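PDB 6B1Z: glutamate--tRNA ligase from Elizabethkingia anophelis, which catalyses the ATP-dependent attachment of glutamate to its cognate tRNA, providing glutamyl-tRNA for protein synthesis. Local coordinates for residues F16-T21 and L48-T53; L33-F38 and H225-E230; E300-E305 and W353-Y358. All coordinates share one frame; numbering follows the deposited sequence.

Contact 1 (F16-T21 and L48-T53); sequences FAPSPT and LRIEDT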
loop_
_atom_site.group_PDB
_atom_site.type_symbol
_atom_site.label_atom_id
_atom_site.label_comp_id
_atom_site.label_asym_id
_atom_site.label_seq_id
_atom_site.Cartn_x
_atom_site.Cartn_y
_atom_site.Cartn_z
ATOM N N PHE A 16 13.605 -6.809 1.198
ATOM C CA PHE A 16 12.365 -6.705 0.453
ATOM C C PHE A 16 12.676 -7.194 -0.952
ATOM O O PHE A 16 13.605 -6.673 -1.591
ATOM C CB PHE A 16 11.877 -5.253 0.471
ATOM C CG PHE A 16 10.537 -5.041 -0.174
ATOM C CD1 PHE A 16 9.462 -5.849 0.145
ATOM C CD2 PHE A 16 10.351 -3.996 -1.077
ATOM C CE1 PHE A 16 8.229 -5.645 -0.439
ATOM C CE2 PHE A 16 9.106 -3.786 -1.667
ATOM C CZ PHE A 16 8.051 -4.613 -1.346
ATOM N N ALA A 17 11.938 -8.201 -1.418
ATOM C CA ALA A 17 12.231 -8.877 -2.679
ATOM C C ALA A 17 10.998 -8.850 -3.567
ATOM O O ALA A 17 10.391 -9.892 -3.830
ATOM C CB ALA A 17 12.705 -10.307 -2.426
ATOM N N PRO A 18 10.610 -7.666 -4.039
ATOM C CA PRO A 18 9.566 -7.563 -5.056
ATOM C C PRO A 18 10.089 -7.933 -6.438
ATOM O O PRO A 18 11.267 -7.732 -6.773
ATOM C CB PRO A 18 9.188 -6.078 -4.998
ATOM C CG PRO A 18 10.491 -5.404 -4.728
ATOM C CD PRO A 18 11.216 -6.352 -3.761
ATOM N N SER A 19 9.208 -8.465 -7.224
ATOM C CA SER A 19 9.443 -8.631 -8.651
ATOM C C SER A 19 8.993 -7.384 -9.408
ATOM O O SER A 19 8.047 -6.702 -8.991
ATOM C CB SER A 19 8.695 -9.853 -9.184
ATOM O OG SER A 19 7.323 -9.812 -8.834
ATOM N N PRO A 20 9.704 -7.041 -10.547
ATOM C CA PRO A 20 9.328 -5.881 -11.372
ATOM C C PRO A 20 8.187 -6.210 -12.328
ATOM O O PRO A 20 8.318 -6.125 -13.554
ATOM C CB PRO A 20 10.640 -5.570 -12.106
ATOM C CG PRO A 20 11.217 -6.910 -12.341
ATOM C CD PRO A 20 10.913 -7.698 -11.072
ATOM N N THR A 21 7.042 -6.582 -11.753
ATOM C CA THR A 21 5.931 -7.177 -12.483
ATOM C C THR A 21 4.643 -6.373 -12.314
ATOM O O THR A 21 3.544 -6.913 -12.462
ATOM C CB THR A 21 5.718 -8.624 -12.034
ATOM O OG1 THR A 21 5.592 -8.668 -10.606
ATOM C CG2 THR A 21 6.899 -9.504 -12.459
ATOM N N LEU A 48 17.123 -4.104 -0.673
ATOM C CA LEU A 48 16.159 -4.277 -1.759
ATOM C C LEU A 48 16.795 -5.149 -2.829
ATOM O O LEU A 48 17.846 -4.791 -3.382
ATOM C CB LEU A 48 15.746 -2.924 -2.356
ATOM C CG LEU A 48 14.854 -3.017 -3.602
ATOM C CD1 LEU A 48 13.468 -3.595 -3.271
ATOM C CD2 LEU A 48 14.699 -1.616 -4.206
ATOM N N ARG A 49 16.185 -6.304 -3.099
ATOM C CA ARG A 49 16.645 -7.211 -4.139
ATOM C C ARG A 49 15.545 -7.335 -5.182
ATOM O O ARG A 49 14.404 -7.691 -4.857
ATOM C CB ARG A 49 17.023 -8.579 -3.559
ATOM C CG ARG A 49 17.662 -9.500 -4.595
ATOM C CD ARG A 49 18.226 -10.785 -3.983
ATOM N NE ARG A 49 17.151 -11.661 -3.501
ATOM C CZ ARG A 49 17.107 -12.219 -2.295
ATOM N NH1 ARG A 49 18.076 -12.019 -1.412
ATOM N NH2 ARG A 49 16.097 -13.012 -1.983
ATOM N N ILE A 50 15.874 -7.015 -6.424
ATOM C CA ILE A 50 14.899 -7.021 -7.508
ATOM C C ILE A 50 14.816 -8.429 -8.087
ATOM O O ILE A 50 15.820 -9.011 -8.521
ATOM C CB ILE A 50 15.255 -5.983 -8.582
ATOM C CG1 ILE A 50 15.201 -4.574 -7.985
ATOM C CG2 ILE A 50 14.325 -6.129 -9.802
ATOM C CD1 ILE A 50 13.858 -4.171 -7.398
ATOM N N GLU A 51 13.609 -8.988 -8.070
ATOM C CA GLU A 51 13.386 -10.368 -8.473
ATOM C C GLU A 51 12.959 -10.398 -9.936
ATOM O O GLU A 51 11.793 -10.615 -10.269
ATOM C CB GLU A 51 12.335 -10.994 -7.574
ATOM C CG GLU A 51 12.608 -10.740 -6.122
ATOM C CD GLU A 51 13.524 -11.778 -5.545
ATOM O OE1 GLU A 51 13.112 -12.959 -5.580
ATOM O OE2 GLU A 51 14.646 -11.423 -5.102
ATOM N N ASP A 52 13.930 -10.154 -10.812
ATOM C CA ASP A 52 13.646 -9.976 -12.230
ATOM C C ASP A 52 14.141 -11.136 -13.089
ATOM O O ASP A 52 14.521 -10.928 -14.243
ATOM C CB ASP A 52 14.231 -8.652 -12.740
ATOM C CG ASP A 52 15.752 -8.588 -12.630
ATOM O OD1 ASP A 52 16.331 -9.346 -11.823
ATOM O OD2 ASP A 52 16.363 -7.768 -13.355
ATOM N N THR A 53 14.115 -12.373 -12.573
ATOM C CA THR A 53 14.491 -13.501 -13.426
ATOM C C THR A 53 13.358 -13.989 -14.321
ATOM O O THR A 53 13.627 -14.700 -15.297
ATOM C CB THR A 53 14.997 -14.692 -12.607
ATOM O OG1 THR A 53 14.018 -15.071 -11.635
ATOM C CG2 THR A 53 16.314 -14.350 -11.922
#
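The beta-alpha-beta crossover that opens the Rossmann-type catalytic domain of this class I synthetase places Phe16 beside Leu48 as a parallel bridge, where strands 13-16 and 45-48 end. Past it, both chains run on as loops that stay paired. Arg49 N donates to Phe16 O at 3.0 Å, with an N-H...O angle of 168°. Glu51 N repeats the pattern on Pro18 O, also at 3.0 Å. Segment 16-21 precedes the HIGH-like His-Leu-Gly-Gly sequence; as in related glutamyl-tRNA synthetases, this region probably lines the amino-acid pocket.

On the buried side, Phe16 and Leu48 lie alongside each other and point the same way, with Phe16 CD2 3.8 Å from Leu48 CD1. The same leucine methyl, Leu48 CD1, reaches Pro18 CD at 3.6 Å, and that proline carbon also sits over one face of the Phe16 ring, toward its rim.

Glu51 and Arg49 bring the charge. Glu51 CG lies anti to its own carbonyl carbon (chi1 -48°), 3.3 Å from Ala17 O; the bend at chi2 then lays the carboxylate against Ala17 CB. There Glu51 OE2 accepts from Arg49 NE at 3.0 Å in a salt bridge, which ties the carboxylate to its own segment two residues away. The other end of this guanidinium is tied to helix 210-220, through a salt bridge to Asp218 and a hydrogen bond to Asn214.

Pro20 and Glu51 each centre an inverse gamma turn, and the two turns abut where Pro20 CG meets Asp52 CB at 3.5 Å. Beside them, Ser19 OG and Thr21 OG1 share a hydrogen bond of 2.7 Å.

Contact 2 (L33-F38 and H225-E230); sequences LYDYLF and HVIRGE. With FMT (formic acid), chain C.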
loop_
_atom_site.group_PDB
_atom_site.type_symbol
_atom_site.label_atom_id
_atom_site.label_comp_id
_atom_site.label_asym_id
_atom_site.label_seq_id
_atom_site.Cartn_x
_atom_site.Cartn_y
_atom_site.Cartn_z
ATOM N N LEU A 33 7.467 -2.342 5.021
ATOM C CA LEU A 33 7.479 -1.587 6.269
ATOM C C LEU A 33 7.978 -2.435 7.425
ATOM O O LEU A 33 8.817 -1.987 8.216
ATOM C CB LEU A 33 6.083 -1.040 6.569
ATOM C CG LEU A 33 5.936 -0.368 7.935
ATOM C CD1 LEU A 33 6.768 0.916 8.049
ATOM C CD2 LEU A 33 4.482 -0.078 8.211
ATOM N N TYR A 34 7.462 -3.664 7.549
ATOM C CA TYR A 34 7.898 -4.505 8.661
ATOM C C TYR A 34 9.371 -4.896 8.522
ATOM O O TYR A 34 10.077 -4.992 9.537
ATOM C CB TYR A 34 6.983 -5.733 8.791
ATOM C CG TYR A 34 5.571 -5.454 9.309
ATOM C CD1 TYR A 34 5.174 -4.181 9.747
ATOM C CD2 TYR A 34 4.629 -6.471 9.359
ATOM C CE1 TYR A 34 3.875 -3.953 10.210
ATOM C CE2 TYR A 34 3.335 -6.250 9.829
ATOM C CZ TYR A 34 2.963 -4.995 10.247
ATOM O OH TYR A 34 1.690 -4.807 10.710
ATOM N N ASP A 35 9.859 -5.109 7.289
ATOM C CA ASP A 35 11.301 -5.245 7.058
ATOM C C ASP A 35 12.070 -4.056 7.619
ATOM O O ASP A 35 13.069 -4.213 8.337
ATOM C CB ASP A 35 11.599 -5.331 5.560
ATOM C CG ASP A 35 11.356 -6.682 4.968
ATOM O OD1 ASP A 35 11.677 -7.703 5.621
ATOM O OD2 ASP A 35 10.876 -6.717 3.801
ATOM N N TYR A 36 11.643 -2.850 7.236
ATOM C CA TYR A 36 12.337 -1.629 7.627
ATOM C C TYR A 36 12.310 -1.444 9.137
ATOM O O TYR A 36 13.349 -1.201 9.767
ATOM C CB TYR A 36 11.677 -0.446 6.919
ATOM C CG TYR A 36 12.348 0.892 7.132
ATOM C CD1 TYR A 36 13.561 1.189 6.527
ATOM C CD2 TYR A 36 11.754 1.866 7.928
ATOM C CE1 TYR A 36 14.165 2.415 6.711
ATOM C CE2 TYR A 36 12.350 3.092 8.119
ATOM C CZ TYR A 36 13.563 3.363 7.512
ATOM O OH TYR A 36 14.167 4.589 7.709
ATOM N N LEU A 37 11.125 -1.582 9.735
ATOM C CA LEU A 37 10.998 -1.410 11.177
ATOM C C LEU A 37 11.830 -2.434 11.929
ATOM O O LEU A 37 12.490 -2.095 12.918
ATOM C CB LEU A 37 9.526 -1.509 11.593
ATOM C CG LEU A 37 8.579 -0.420 11.064
ATOM C CD1 LEU A 37 7.145 -0.670 11.529
ATOM C CD2 LEU A 37 9.053 0.960 11.516
ATOM N N PHE A 38 11.827 -3.688 11.469
ATOM C CA PHE A 38 12.602 -4.721 12.151
ATOM C C PHE A 38 14.095 -4.441 12.044
ATOM O O PHE A 38 14.826 -4.546 13.038
ATOM C CB PHE A 38 12.265 -6.100 11.580
ATOM C CG PHE A 38 12.909 -7.241 12.324
ATOM C CD1 PHE A 38 12.404 -7.674 13.536
ATOM C CD2 PHE A 38 14.020 -7.889 11.796
ATOM C CE1 PHE A 38 13.002 -8.721 14.215
ATOM C CE2 PHE A 38 14.614 -8.938 12.477
ATOM C CZ PHE A 38 14.101 -9.354 13.673
ATOM N N HIS A 225 16.692 -12.815 8.593
ATOM C CA HIS A 225 15.258 -12.930 8.832
ATOM C C HIS A 225 14.538 -12.676 7.523
ATOM O O HIS A 225 14.686 -11.594 6.933
ATOM C CB HIS A 225 14.776 -11.933 9.893
ATOM C CG HIS A 225 15.349 -12.165 11.255
ATOM N ND1 HIS A 225 16.644 -11.827 11.583
ATOM C CD2 HIS A 225 14.799 -12.687 12.377
ATOM C CE1 HIS A 225 16.869 -12.135 12.848
ATOM N NE2 HIS A 225 15.761 -12.650 13.355
ATOM N N VAL A 226 13.762 -13.660 7.080
ATOM C CA VAL A 226 12.951 -13.560 5.871
ATOM C C VAL A 226 11.525 -13.256 6.315
ATOM O O VAL A 226 10.854 -14.118 6.890
ATOM C CB VAL A 226 13.017 -14.854 5.045
ATOM C CG1 VAL A 226 12.012 -14.835 3.907
ATOM C CG2 VAL A 226 14.427 -15.055 4.516
ATOM N N ILE A 227 11.068 -12.037 6.041
ATOM C CA ILE A 227 9.728 -11.574 6.378
ATOM C C ILE A 227 8.954 -11.471 5.078
ATOM O O ILE A 227 9.362 -10.731 4.176
ATOM C CB ILE A 227 9.760 -10.219 7.096
ATOM C CG1 ILE A 227 10.615 -10.281 8.365
ATOM C CG2 ILE A 227 8.332 -9.756 7.396
ATOM C CD1 ILE A 227 10.900 -8.918 9.031
ATOM N N ARG A 228 7.855 -12.214 4.963
ATOM C CA ARG A 228 7.155 -12.267 3.682
ATOM C C ARG A 228 5.710 -12.706 3.893
ATOM O O ARG A 228 5.310 -13.080 4.998
ATOM C CB ARG A 228 7.886 -13.199 2.709
ATOM C CG ARG A 228 7.900 -14.648 3.141
ATOM C CD ARG A 228 8.841 -15.468 2.256
ATOM N NE ARG A 228 8.761 -16.881 2.621
ATOM C CZ ARG A 228 9.583 -17.831 2.176
ATOM N NH1 ARG A 228 10.589 -17.524 1.362
ATOM N NH2 ARG A 228 9.401 -19.086 2.570
ATOM N N GLY A 229 4.918 -12.659 2.799
ATOM C CA GLY A 229 3.510 -13.008 2.890
ATOM C C GLY A 229 3.253 -14.502 2.992
ATOM O O GLY A 229 4.055 -15.331 2.557
ATOM N N GLU A 230 2.072 -14.846 3.529
ATOM C CA GLU A 230 1.731 -16.256 3.703
ATOM C C GLU A 230 1.494 -16.981 2.377
ATOM O O GLU A 230 1.388 -18.214 2.390
ATOM C CB GLU A 230 0.517 -16.416 4.620
ATOM C CG GLU A 230 -0.798 -15.989 4.019
ATOM C CD GLU A 230 -2.005 -16.387 4.872
ATOM O OE1 GLU A 230 -2.074 -17.545 5.352
ATOM O OE2 GLU A 230 -2.903 -15.541 5.035
HETATM C C FMT C . 10.397 -14.165 -0.556
HETATM O O1 FMT C . 10.339 -13.101 0.071
HETATM O O2 FMT C . 11.089 -15.138 -0.216
HETATM O O HOH W 1 13.256 -10.086 5.054
HETATM O O HOH W 2 10.565 -9.039 2.642
#
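This is a helix-on-sheet contact within the Rossmann-type catalytic domain, in which Asp35 and Phe38 of helix 26-41 meet Ile227 and His225 of strand 225-229. The axes run nearly antiparallel, 155° between their N-to-C directions, and approach to 8.9 Å. Strand 225-229 pairs in parallel with 252-256, while the helix also rests on strand 13-16 through Asp35 and Phe38.

Ile227 forms the apolar centre. Its CD1 packs 4.0 Å from Phe38 CB and lies close to the peptide oxygen of Tyr34. The side chains of Ile227 and Asp35 pass antiparallel, with Asp35 OD1 beside Ile227 CB and CD1. The carboxylate of Asp35 reaches the strand backbone through two waters. One is bonded to Asp35 OD1 at 2.9 Å, to His225 O, and to Ile227 N, from which it accepts at 3.1 Å. The second joins Asp35 OD2, at 2.6 Å, to Ile227 O. Each carboxylate oxygen of this buried acid thus has its own water link to the strand.

Toward the start of the strand, the Phe38 ring swings over with CG anti to the backbone N (chi1 -174°) and meets His225 edge to face. The centroids of the Phe38 and His225 rings are 4.7 Å apart and their planes make 58°. Phe38 CE2 stands above the centre of the imidazole, 3.5 Å from His225 CG.

Arg228 leaves the strand on the side away from the helix. Its NH2 bonds His239, while Arg228 NH1 donates at 2.9 Å to O2 of a formic acid, probably from the crystallisation liquor, the oxygen lying in the guanidinium plane at its edge.

Contact 3 (E300-E305 and W353-Y358); sequences EGYLPE and WFNQQY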
loop_
_atom_site.group_PDB
_atom_site.type_symbol
_atom_site.label_atom_id
_atom_site.label_comp_id
_atom_site.label_asym_id
_atom_site.label_seq_id
_atom_site.Cartn_x
_atom_site.Cartn_y
_atom_site.Cartn_z
ATOM N N GLU A 300 -4.407 10.604 -4.523
ATOM C CA GLU A 300 -5.722 10.823 -3.927
ATOM C C GLU A 300 -5.658 11.691 -2.680
ATOM O O GLU A 300 -6.706 11.975 -2.089
ATOM C CB GLU A 300 -6.384 9.480 -3.588
ATOM C CG GLU A 300 -6.867 8.717 -4.819
ATOM C CD GLU A 300 -7.950 9.467 -5.582
ATOM O OE1 GLU A 300 -8.908 9.940 -4.943
ATOM O OE2 GLU A 300 -7.833 9.600 -6.817
ATOM N N GLY A 301 -4.477 12.136 -2.268
ATOM C CA GLY A 301 -4.370 13.063 -1.158
ATOM C C GLY A 301 -4.077 12.448 0.193
ATOM O O GLY A 301 -4.173 13.154 1.207
ATOM N N TYR A 302 -3.706 11.169 0.245
ATOM C CA TYR A 302 -3.310 10.573 1.519
ATOM C C TYR A 302 -1.909 11.042 1.882
ATOM O O TYR A 302 -1.004 11.036 1.043
ATOM C CB TYR A 302 -3.372 9.039 1.461
ATOM C CG TYR A 302 -4.784 8.492 1.472
ATOM C CD1 TYR A 302 -5.525 8.390 0.298
ATOM C CD2 TYR A 302 -5.379 8.069 2.666
ATOM C CE1 TYR A 302 -6.810 7.881 0.295
ATOM C CE2 TYR A 302 -6.684 7.554 2.670
ATOM C CZ TYR A 302 -7.387 7.478 1.491
ATOM O OH TYR A 302 -8.675 6.979 1.485
ATOM N N LEU A 303 -1.747 11.518 3.111
ATOM C CA LEU A 303 -0.453 11.986 3.571
ATOM C C LEU A 303 0.417 10.768 3.871
ATOM O O LEU A 303 -0.079 9.795 4.433
ATOM C CB LEU A 303 -0.621 12.844 4.826
ATOM C CG LEU A 303 -1.562 14.041 4.650
ATOM C CD1 LEU A 303 -1.911 14.633 6.008
ATOM C CD2 LEU A 303 -0.930 15.078 3.737
ATOM N N PRO A 304 1.689 10.758 3.453
ATOM C CA PRO A 304 2.478 9.525 3.616
ATOM C C PRO A 304 2.625 9.083 5.062
ATOM O O PRO A 304 2.634 7.872 5.333
ATOM C CB PRO A 304 3.830 9.881 2.979
ATOM C CG PRO A 304 3.886 11.404 2.979
ATOM C CD PRO A 304 2.446 11.834 2.784
ATOM N N GLU A 305 2.727 10.021 6.006
ATOM C CA GLU A 305 2.819 9.654 7.412
ATOM C C GLU A 305 1.543 8.985 7.896
ATOM O O GLU A 305 1.595 8.067 8.724
ATOM C CB GLU A 305 3.101 10.889 8.258
ATOM C CG GLU A 305 4.407 11.588 7.900
ATOM C CD GLU A 305 4.276 12.582 6.744
ATOM O OE1 GLU A 305 3.171 12.742 6.146
ATOM O OE2 GLU A 305 5.309 13.227 6.440
ATOM N N TRP A 353 -9.687 8.146 8.625
ATOM C CA TRP A 353 -9.530 8.708 9.968
ATOM C C TRP A 353 -8.077 9.079 10.230
ATOM O O TRP A 353 -7.796 10.168 10.734
ATOM C CB TRP A 353 -10.028 7.721 11.023
ATOM C CG TRP A 353 -9.799 8.154 12.462
ATOM C CD1 TRP A 353 -10.630 8.931 13.231
ATOM C CD2 TRP A 353 -8.688 7.799 13.304
ATOM N NE1 TRP A 353 -10.106 9.070 14.504
ATOM C CE2 TRP A 353 -8.915 8.392 14.571
ATOM C CE3 TRP A 353 -7.523 7.045 13.112
ATOM C CZ2 TRP A 353 -8.020 8.257 15.634
ATOM C CZ3 TRP A 353 -6.632 6.906 14.178
ATOM C CH2 TRP A 353 -6.890 7.509 15.422
ATOM N N PHE A 354 -7.144 8.182 9.891
ATOM C CA PHE A 354 -5.725 8.510 10.023
ATOM C C PHE A 354 -5.376 9.771 9.240
ATOM O O PHE A 354 -4.639 10.632 9.744
ATOM C CB PHE A 354 -4.848 7.345 9.553
ATOM C CG PHE A 354 -4.518 6.345 10.633
ATOM C CD1 PHE A 354 -3.673 6.680 11.697
ATOM C CD2 PHE A 354 -5.022 5.055 10.573
ATOM C CE1 PHE A 354 -3.362 5.747 12.688
ATOM C CE2 PHE A 354 -4.708 4.117 11.548
ATOM C CZ PHE A 354 -3.876 4.454 12.608
ATOM N N ASN A 355 -5.869 9.891 8.001
ATOM C CA ASN A 355 -5.552 11.078 7.205
ATOM C C ASN A 355 -6.062 12.331 7.898
ATOM O O ASN A 355 -5.348 13.339 7.987
ATOM C CB ASN A 355 -6.126 10.990 5.786
ATOM C CG ASN A 355 -5.165 11.606 4.752
ATOM O OD1 ASN A 355 -3.998 11.215 4.687
ATOM N ND2 ASN A 355 -5.627 12.611 4.002
ATOM N N GLN A 356 -7.297 12.279 8.397
ATOM C CA GLN A 356 -7.866 13.424 9.101
ATOM C C GLN A 356 -7.025 13.792 10.318
ATOM O O GLN A 356 -6.768 14.975 10.574
ATOM C CB GLN A 356 -9.302 13.106 9.517
ATOM C CG GLN A 356 -10.005 14.306 10.091
ATOM C CD GLN A 356 -11.454 14.030 10.301
ATOM O OE1 GLN A 356 -12.309 14.451 9.514
ATOM N NE2 GLN A 356 -11.750 13.289 11.350
ATOM N N GLN A 357 -6.614 12.789 11.097
ATOM C CA GLN A 357 -5.823 13.059 12.295
ATOM C C GLN A 357 -4.539 13.795 11.946
ATOM O O GLN A 357 -4.158 14.753 12.631
ATOM C CB GLN A 357 -5.483 11.761 13.037
ATOM C CG GLN A 357 -6.673 10.951 13.549
ATOM C CD GLN A 357 -7.720 11.784 14.242
ATOM O OE1 GLN A 357 -7.551 12.188 15.391
ATOM N NE2 GLN A 357 -8.821 12.044 13.546
ATOM N N TYR A 358 -3.859 13.362 10.880
ATOM C CA TYR A 358 -2.597 13.994 10.501
ATOM C C TYR A 358 -2.830 15.359 9.872
ATOM O O TYR A 358 -2.064 16.296 10.131
ATOM C CB TYR A 358 -1.792 13.071 9.563
ATOM C CG TYR A 358 -0.986 12.007 10.289
ATOM C CD1 TYR A 358 -1.563 10.810 10.701
ATOM C CD2 TYR A 358 0.357 12.213 10.581
ATOM C CE1 TYR A 358 -0.814 9.844 11.379
ATOM C CE2 TYR A 358 1.103 11.269 11.247
ATOM C CZ TYR A 358 0.521 10.083 11.634
ATOM O OH TYR A 358 1.285 9.170 12.302
HETATM O O HOH W 3 3.622 7.645 10.675
#
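At the N-terminal cap of helix 304-312, with Leu303 in the N-cap position, Asn355 of helix 348-361, assigned to the anticodon-binding family, points its CB toward loop 300-303 and hydrogen-bonds the loop backbone. Its chi1 of -143° is twisted off a staggered position and sets the amide opposite that backbone. Asn355 OD1 accepts from Leu303 N at 2.8 Å, in the carbonyl plane on a lone pair, and lies 3.3 Å from Tyr302 CA. On the other branch, Asn355 ND2 donates to Gly301 O at 3.2 Å from well outside that carbonyl's plane, and also bonds Thr399 O. One amide thus bridges Gly301 and Leu303. The Tyr302 ring crosses this amide with the planes 52° apart.

Nearly one turn later, Tyr358 continues the interface. Leu303 CD1 packs on Tyr358 CB at 3.9 Å, and Glu305 CB touches Tyr358 CE2 at 3.6 Å, while Glu305 O lies over one face of the ring. The phenol bonds Asn309, and a water joins it back to the same carbonyl, 2.8 Å from Glu305 O and 3.2 Å from Tyr358 OH.

Contacts 1 and 2 interlock along the chain and touch in space, with centres 15 Å apart. Their junction is Phe16 CA against Asp35 OD2, at 3.7 Å, where the strand end that begins contact 1 meets the helix of contact 2. As in related synthetases, both probably border the amino-acid end of the active site. The formic acid bound by Arg228 in contact 2, probably from the crystallisation liquor, also bonds Arg15 and lies near Ala17 of contact 1. Contact 3 stands apart, its centre about 28 Å from that of contact 1 and 24 Å from that of contact 2, and joins the catalytic region to the anticodon-binding region.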